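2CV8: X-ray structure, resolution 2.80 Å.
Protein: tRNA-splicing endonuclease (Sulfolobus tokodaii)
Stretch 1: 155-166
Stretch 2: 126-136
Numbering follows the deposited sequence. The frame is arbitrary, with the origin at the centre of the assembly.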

ATOM      1  N   ARG B 155      14.381  -2.916  -5.067  1.00129.32           N
ATOM      2  CA  ARG B 155      14.403  -3.141  -3.630  1.00125.80           C
ATOM      3  C   ARG B 155      14.727  -1.883  -2.830  1.00124.65           C
ATOM      4  O   ARG B 155      15.677  -1.850  -2.046  1.00125.10           O
ATOM      5  CB  ARG B 155      15.388  -4.263  -3.284  1.00137.87           C
ATOM      6  CG  ARG B 155      14.866  -5.211  -2.209  1.00139.24           C
ATOM      7  CD  ARG B 155      14.624  -4.483  -0.892  1.00143.51           C
ATOM      8  NE  ARG B 155      13.781  -5.248   0.024  1.00146.13           N
ATOM      9  CZ  ARG B 155      13.538  -4.901   1.285  1.00142.35           C
ATOM     10  NH1 ARG B 155      14.078  -3.798   1.790  1.00136.63           N
ATOM     11  NH2 ARG B 155      12.749  -5.651   2.041  1.00139.13           N
ATOM     12  N   LYS B 156      13.932  -0.842  -3.049  1.00130.80           N
ATOM     13  CA  LYS B 156      14.089   0.420  -2.337  1.00124.90           C
ATOM     14  C   LYS B 156      12.849   0.594  -1.471  1.00119.42           C
ATOM     15  O   LYS B 156      12.079  -0.352  -1.295  1.00106.42           O
ATOM     16  CB  LYS B 156      14.230   1.579  -3.324  1.00102.37           C
ATOM     17  CG  LYS B 156      15.533   1.541  -4.096  1.00 96.56           C
ATOM     18  CD  LYS B 156      15.653   2.687  -5.074  1.00 87.22           C
ATOM     19  CE  LYS B 156      17.044   2.711  -5.688  1.00 87.14           C
ATOM     20  NZ  LYS B 156      17.144   3.686  -6.805  1.00 88.02           N
ATOM     21  N   GLU B 157      12.640   1.786  -0.931  1.00 79.67           N
ATOM     22  CA  GLU B 157      11.474   1.997  -0.089  1.00 69.46           C
ATOM     23  C   GLU B 157      10.280   2.609  -0.818  1.00 59.85           C
ATOM     24  O   GLU B 157      10.326   3.765  -1.237  1.00 55.30           O
ATOM     25  CB  GLU B 157      11.856   2.854   1.113  1.00 73.68           C
ATOM     26  CG  GLU B 157      12.755   2.126   2.105  1.00 93.96           C
ATOM     27  CD  GLU B 157      12.054   0.957   2.786  1.00 95.16           C
ATOM     28  OE1 GLU B 157      11.563   0.050   2.079  1.00 94.65           O
ATOM     29  OE2 GLU B 157      11.992   0.946   4.035  1.00 95.81           O
ATOM     30  N   LEU B 158       9.212   1.823  -0.972  1.00 37.38           N
ATOM     31  CA  LEU B 158       7.996   2.294  -1.636  1.00 28.43           C
ATOM     32  C   LEU B 158       7.092   2.951  -0.596  1.00 29.03           C
ATOM     33  O   LEU B 158       6.887   2.416   0.498  1.00 40.92           O
ATOM     34  CB  LEU B 158       7.269   1.127  -2.304  1.00 45.28           C
ATOM     35  CG  LEU B 158       6.153   1.482  -3.291  1.00 51.13           C
ATOM     36  CD1 LEU B 158       5.003   2.121  -2.547  1.00 66.07           C
ATOM     37  CD2 LEU B 158       6.683   2.417  -4.373  1.00 47.52           C
ATOM     38  N   ILE B 159       6.529   4.102  -0.951  1.00 46.89           N
ATOM     39  CA  ILE B 159       5.680   4.857  -0.032  1.00 37.01           C
ATOM     40  C   ILE B 159       4.510   5.548  -0.722  1.00 28.47           C
ATOM     41  O   ILE B 159       4.675   6.175  -1.763  1.00 29.71           O
ATOM     42  CB  ILE B 159       6.525   5.920   0.712  1.00 27.35           C
ATOM     43  CG1 ILE B 159       7.569   5.227   1.581  1.00 29.86           C
ATOM     44  CG2 ILE B 159       5.647   6.796   1.585  1.00 15.20           C
ATOM     45  CD1 ILE B 159       8.386   6.171   2.412  1.00 29.30           C
ATOM     46  N   LEU B 160       3.333   5.423  -0.116  1.00 28.27           N
ATOM     47  CA  LEU B 160       2.098   6.014  -0.622  1.00 24.29           C
ATOM     48  C   LEU B 160       1.875   7.385  -0.006  1.00 26.92           C
ATOM     49  O   LEU B 160       1.866   7.528   1.211  1.00 27.86           O
ATOM     50  CB  LEU B 160       0.913   5.106  -0.276  1.00 47.42           C
ATOM     51  CG  LEU B 160       0.322   4.255  -1.397  1.00 60.05           C
ATOM     52  CD1 LEU B 160      -0.459   5.167  -2.320  1.00 63.03           C
ATOM     53  CD2 LEU B 160       1.415   3.529  -2.163  1.00 53.89           C
ATOM     54  N   GLY B 161       1.702   8.399  -0.843  1.00 37.80           N
ATOM     55  CA  GLY B 161       1.462   9.730  -0.320  1.00 29.15           C
ATOM     56  C   GLY B 161      -0.008  10.054  -0.474  1.00 29.64           C
ATOM     57  O   GLY B 161      -0.431  10.554  -1.519  1.00 34.14           O
ATOM     58  N   ILE B 162      -0.791   9.776   0.564  1.00 24.77           N
ATOM     59  CA  ILE B 162      -2.227  10.026   0.516  1.00 30.85           C
ATOM     60  C   ILE B 162      -2.595  11.447   0.929  1.00 34.93           C
ATOM     61  O   ILE B 162      -2.425  11.844   2.083  1.00 39.30           O
ATOM     62  CB  ILE B 162      -2.960   8.994   1.372  1.00 36.55           C
ATOM     63  CG1 ILE B 162      -2.684   7.600   0.795  1.00 38.04           C
ATOM     64  CG2 ILE B 162      -4.442   9.291   1.390  1.00 46.95           C
ATOM     65  CD1 ILE B 162      -3.429   6.472   1.469  1.00 53.62           C
ATOM     66  N   VAL B 163      -3.122  12.193  -0.041  1.00 33.44           N
ATOM     67  CA  VAL B 163      -3.482  13.590   0.125  1.00 37.84           C
ATOM     68  C   VAL B 163      -4.965  13.876   0.266  1.00 45.19           C
ATOM     69  O   VAL B 163      -5.791  13.298  -0.436  1.00 46.66           O
ATOM     70  CB  VAL B 163      -2.965  14.416  -1.087  1.00 46.14           C
ATOM     71  CG1 VAL B 163      -3.284  15.891  -0.909  1.00 53.46           C
ATOM     72  CG2 VAL B 163      -1.470  14.216  -1.248  1.00 58.47           C
ATOM     73  N   ASN B 164      -5.293  14.779   1.185  1.00 50.47           N
ATOM     74  CA  ASN B 164      -6.667  15.223   1.377  1.00 50.22           C
ATOM     75  C   ASN B 164      -6.714  16.582   0.670  1.00 45.56           C
ATOM     76  O   ASN B 164      -6.098  17.548   1.125  1.00 40.42           O
ATOM     77  CB  ASN B 164      -6.979  15.407   2.861  1.00 70.04           C
ATOM     78  CG  ASN B 164      -8.315  16.092   3.096  1.00 69.51           C
ATOM     79  OD1 ASN B 164      -8.657  16.423   4.226  1.00 77.35           O
ATOM     80  ND2 ASN B 164      -9.075  16.306   2.029  1.00 72.62           N
ATOM     81  N   LEU B 165      -7.432  16.668  -0.440  1.00 31.39           N
ATOM     82  CA  LEU B 165      -7.484  17.927  -1.160  1.00 47.25           C
ATOM     83  C   LEU B 165      -8.206  19.033  -0.409  1.00 59.69           C
ATOM     84  O   LEU B 165      -8.095  20.208  -0.773  1.00 70.16           O
ATOM     85  CB  LEU B 165      -8.115  17.739  -2.544  1.00 58.72           C
ATOM     86  CG  LEU B 165      -7.259  17.000  -3.579  1.00 68.82           C
ATOM     87  CD1 LEU B 165      -5.826  17.561  -3.584  1.00 53.24           C
ATOM     88  CD2 LEU B 165      -7.241  15.521  -3.252  1.00 64.65           C
ATOM     89  N   THR B 166      -8.932  18.671   0.644  1.00 64.48           N
ATOM     90  CA  THR B 166      -9.652  19.673   1.415  1.00 62.64           C
ATOM     91  C   THR B 166      -8.733  20.414   2.386  1.00 63.48           C
ATOM     92  O   THR B 166      -8.442  21.595   2.185  1.00 71.10           O
ATOM     93  CB  THR B 166     -10.831  19.045   2.183  1.00 63.55           C
ATOM     94  OG1 THR B 166     -11.739  18.437   1.255  1.00 51.53           O
ATOM     95  CG2 THR B 166     -11.578  20.116   2.964  1.00 70.58           C
TER
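Stretch 2 (126-136) APYLVIALDEN

Neighbouring parallel strands illustrate a general rule: the backbones set the register, and alternate side chains then meet their counterparts on the same face of the sheet. In this tRNA-splicing endonuclease, residues 126-136 follow that rule. The segment is extended through to Asp-134 and runs in the same direction as the strand ending at Val-163, the two axes crossing at -28° and approaching to 4.3 Å. Together the stretches bury 935 Å².

Leu-129, which has the most area covered in its stretch, shows how the ladder works. Its N donates to Glu-157 O at 2.8 Å, while its O accepts a weak bond from Ile-159 N, also at 2.8 Å, so that one residue is gripped from two positions on its partner strand. Its side chain lies on the face shared with Leu-158, whose CD2 is 4.1 Å from Leu-129 CB. The pattern advances by two residues at Ile-131, where N reaches Ile-159 O and O receives Gly-161 N, both at 2.7 Å. Leu-133 repeats it: its N lies 2.7 Å from Gly-161 O and its O 2.8 Å from Val-163 N. On the same face, Leu-133 CB packs 4.1 Å from Ile-162 CG1. Between these anchors, Val-130 turns to the other face and sets CG2 4.3 Å from Ile-159 CB. Ala-132 lies beside Gly-161, their CA atoms 4.3 Å apart, the shortest such spacing in the register.

Glu-135, covered almost as extensively as Leu-129, carries the contact beyond the strand. Its N makes a weak hydrogen bond to Val-163 O at 3.4 Å, a lengthening that marks the fading of the ladder. Its side chain nevertheless remains close, with CB 3.2 Å from Ile-162 CG2.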

ATOM      1  N   ALA B 126      20.195   7.003  -0.370  1.00 85.28           N
ATOM      2  CA  ALA B 126      19.432   6.194  -1.313  1.00 75.93           C
ATOM      3  C   ALA B 126      18.066   6.857  -1.470  1.00 75.42           C
ATOM      4  O   ALA B 126      17.541   7.444  -0.529  1.00 69.87           O
ATOM      5  CB  ALA B 126      19.277   4.772  -0.798  1.00 76.02           C
ATOM      6  N   PRO B 127      17.471   6.752  -2.666  1.00 65.28           N
ATOM      7  CA  PRO B 127      16.176   7.319  -3.050  1.00 59.51           C
ATOM      8  C   PRO B 127      14.938   6.599  -2.541  1.00 54.35           C
ATOM      9  O   PRO B 127      14.790   5.395  -2.740  1.00 53.82           O
ATOM     10  CB  PRO B 127      16.220   7.291  -4.582  1.00 75.04           C
ATOM     11  CG  PRO B 127      17.653   6.938  -4.927  1.00 75.34           C
ATOM     12  CD  PRO B 127      18.085   6.064  -3.807  1.00 74.19           C
ATOM     13  N   TYR B 128      14.047   7.339  -1.893  1.00 48.65           N
ATOM     14  CA  TYR B 128      12.799   6.759  -1.420  1.00 43.92           C
ATOM     15  C   TYR B 128      11.826   6.971  -2.565  1.00 37.57           C
ATOM     16  O   TYR B 128      11.774   8.046  -3.147  1.00 45.19           O
ATOM     17  CB  TYR B 128      12.291   7.466  -0.158  1.00 59.10           C
ATOM     18  CG  TYR B 128      13.183   7.240   1.030  1.00 79.42           C
ATOM     19  CD1 TYR B 128      14.159   8.170   1.386  1.00 85.18           C
ATOM     20  CD2 TYR B 128      13.117   6.048   1.747  1.00 90.93           C
ATOM     21  CE1 TYR B 128      15.055   7.914   2.428  1.00 93.51           C
ATOM     22  CE2 TYR B 128      14.007   5.779   2.787  1.00 99.16           C
ATOM     23  CZ  TYR B 128      14.975   6.715   3.121  1.00105.04           C
ATOM     24  OH  TYR B 128      15.867   6.445   4.136  1.00111.67           O
ATOM     25  N   LEU B 129      11.072   5.941  -2.909  1.00 39.53           N
ATOM     26  CA  LEU B 129      10.108   6.043  -3.991  1.00 37.47           C
ATOM     27  C   LEU B 129       8.731   6.330  -3.423  1.00 30.59           C
ATOM     28  O   LEU B 129       8.256   5.630  -2.529  1.00 39.94           O
ATOM     29  CB  LEU B 129      10.086   4.744  -4.788  1.00 23.03           C
ATOM     30  CG  LEU B 129      11.001   4.664  -6.008  1.00 30.76           C
ATOM     31  CD1 LEU B 129      12.257   5.494  -5.813  1.00 35.05           C
ATOM     32  CD2 LEU B 129      11.338   3.209  -6.253  1.00 33.02           C
ATOM     33  N   VAL B 130       8.089   7.366  -3.943  1.00  8.01           N
ATOM     34  CA  VAL B 130       6.773   7.737  -3.455  1.00  2.73           C
ATOM     35  C   VAL B 130       5.744   7.748  -4.568  1.00 12.98           C
ATOM     36  O   VAL B 130       6.022   8.152  -5.698  1.00 24.77           O
ATOM     37  CB  VAL B 130       6.775   9.161  -2.787  1.00 21.22           C
ATOM     38  CG1 VAL B 130       5.411   9.463  -2.189  1.00 17.27           C
ATOM     39  CG2 VAL B 130       7.842   9.253  -1.703  1.00  9.73           C
ATOM     40  N   ILE B 131       4.544   7.298  -4.231  1.00 28.77           N
ATOM     41  CA  ILE B 131       3.436   7.289  -5.167  1.00 27.81           C
ATOM     42  C   ILE B 131       2.322   8.077  -4.511  1.00 28.69           C
ATOM     43  O   ILE B 131       1.815   7.680  -3.462  1.00 22.29           O
ATOM     44  CB  ILE B 131       2.965   5.860  -5.455  1.00 23.30           C
ATOM     45  CG1 ILE B 131       3.916   5.208  -6.471  1.00 19.16           C
ATOM     46  CG2 ILE B 131       1.524   5.879  -5.929  1.00  2.63           C
ATOM     47  CD1 ILE B 131       3.679   3.751  -6.690  1.00 13.80           C
ATOM     48  N   ALA B 132       1.966   9.206  -5.120  1.00 30.12           N
ATOM     49  CA  ALA B 132       0.914  10.062  -4.587  1.00 33.07           C
ATOM     50  C   ALA B 132      -0.471   9.476  -4.848  1.00 38.11           C
ATOM     51  O   ALA B 132      -0.740   8.927  -5.920  1.00 29.19           O
ATOM     52  CB  ALA B 132       1.019  11.451  -5.193  1.00 21.42           C
ATOM     53  N   LEU B 133      -1.349   9.604  -3.859  1.00 40.55           N
ATOM     54  CA  LEU B 133      -2.693   9.078  -3.976  1.00 32.31           C
ATOM     55  C   LEU B 133      -3.745   9.977  -3.353  1.00 39.34           C
ATOM     56  O   LEU B 133      -3.476  10.736  -2.421  1.00 39.20           O
ATOM     57  CB  LEU B 133      -2.757   7.694  -3.329  1.00 10.51           C
ATOM     58  CG  LEU B 133      -3.267   6.575  -4.226  1.00 22.19           C
ATOM     59  CD1 LEU B 133      -2.531   6.580  -5.574  1.00 31.67           C
ATOM     60  CD2 LEU B 133      -3.087   5.262  -3.509  1.00 20.82           C
ATOM     61  N   ASP B 134      -4.950   9.877  -3.899  1.00 48.15           N
ATOM     62  CA  ASP B 134      -6.099  10.631  -3.434  1.00 41.34           C
ATOM     63  C   ASP B 134      -6.725   9.691  -2.403  1.00 45.09           C
ATOM     64  O   ASP B 134      -7.104   8.566  -2.717  1.00 43.03           O
ATOM     65  CB  ASP B 134      -6.997  10.913  -4.640  1.00 36.69           C
ATOM     66  CG  ASP B 134      -8.386  11.373  -4.262  1.00 45.92           C
ATOM     67  OD1 ASP B 134      -8.603  11.868  -3.131  1.00 42.05           O
ATOM     68  OD2 ASP B 134      -9.273  11.241  -5.132  1.00 61.58           O
ATOM     69  N   GLU B 135      -6.723  10.124  -1.144  1.00 39.23           N
ATOM     70  CA  GLU B 135      -7.232   9.302  -0.051  1.00 43.68           C
ATOM     71  C   GLU B 135      -8.500   8.531  -0.381  1.00 52.87           C
ATOM     72  O   GLU B 135      -8.682   7.396   0.070  1.00 54.91           O
ATOM     73  CB  GLU B 135      -7.466  10.157   1.197  1.00 35.53           C
ATOM     74  CG  GLU B 135      -8.529  11.238   1.035  1.00 60.13           C
ATOM     75  CD  GLU B 135      -8.693  12.100   2.283  1.00 65.34           C
ATOM     76  OE1 GLU B 135      -9.482  13.069   2.233  1.00 69.02           O
ATOM     77  OE2 GLU B 135      -8.037  11.807   3.308  1.00 67.77           O
ATOM     78  N   ASN B 136      -9.367   9.129  -1.190  1.00 37.47           N
ATOM     79  CA  ASN B 136     -10.630   8.494  -1.529  1.00 33.87           C
ATOM     80  C   ASN B 136     -10.584   7.547  -2.715  1.00 26.82           C
ATOM     81  O   ASN B 136     -11.331   6.567  -2.755  1.00 34.32           O
ATOM     82  CB  ASN B 136     -11.670   9.581  -1.749  1.00 52.33           C
ATOM     83  CG  ASN B 136     -11.597  10.649  -0.686  1.00 58.42           C
ATOM     84  OD1 ASN B 136     -11.757  10.360   0.507  1.00 38.31           O
ATOM     85  ND2 ASN B 136     -11.328  11.890  -1.103  1.00 55.47           N
TER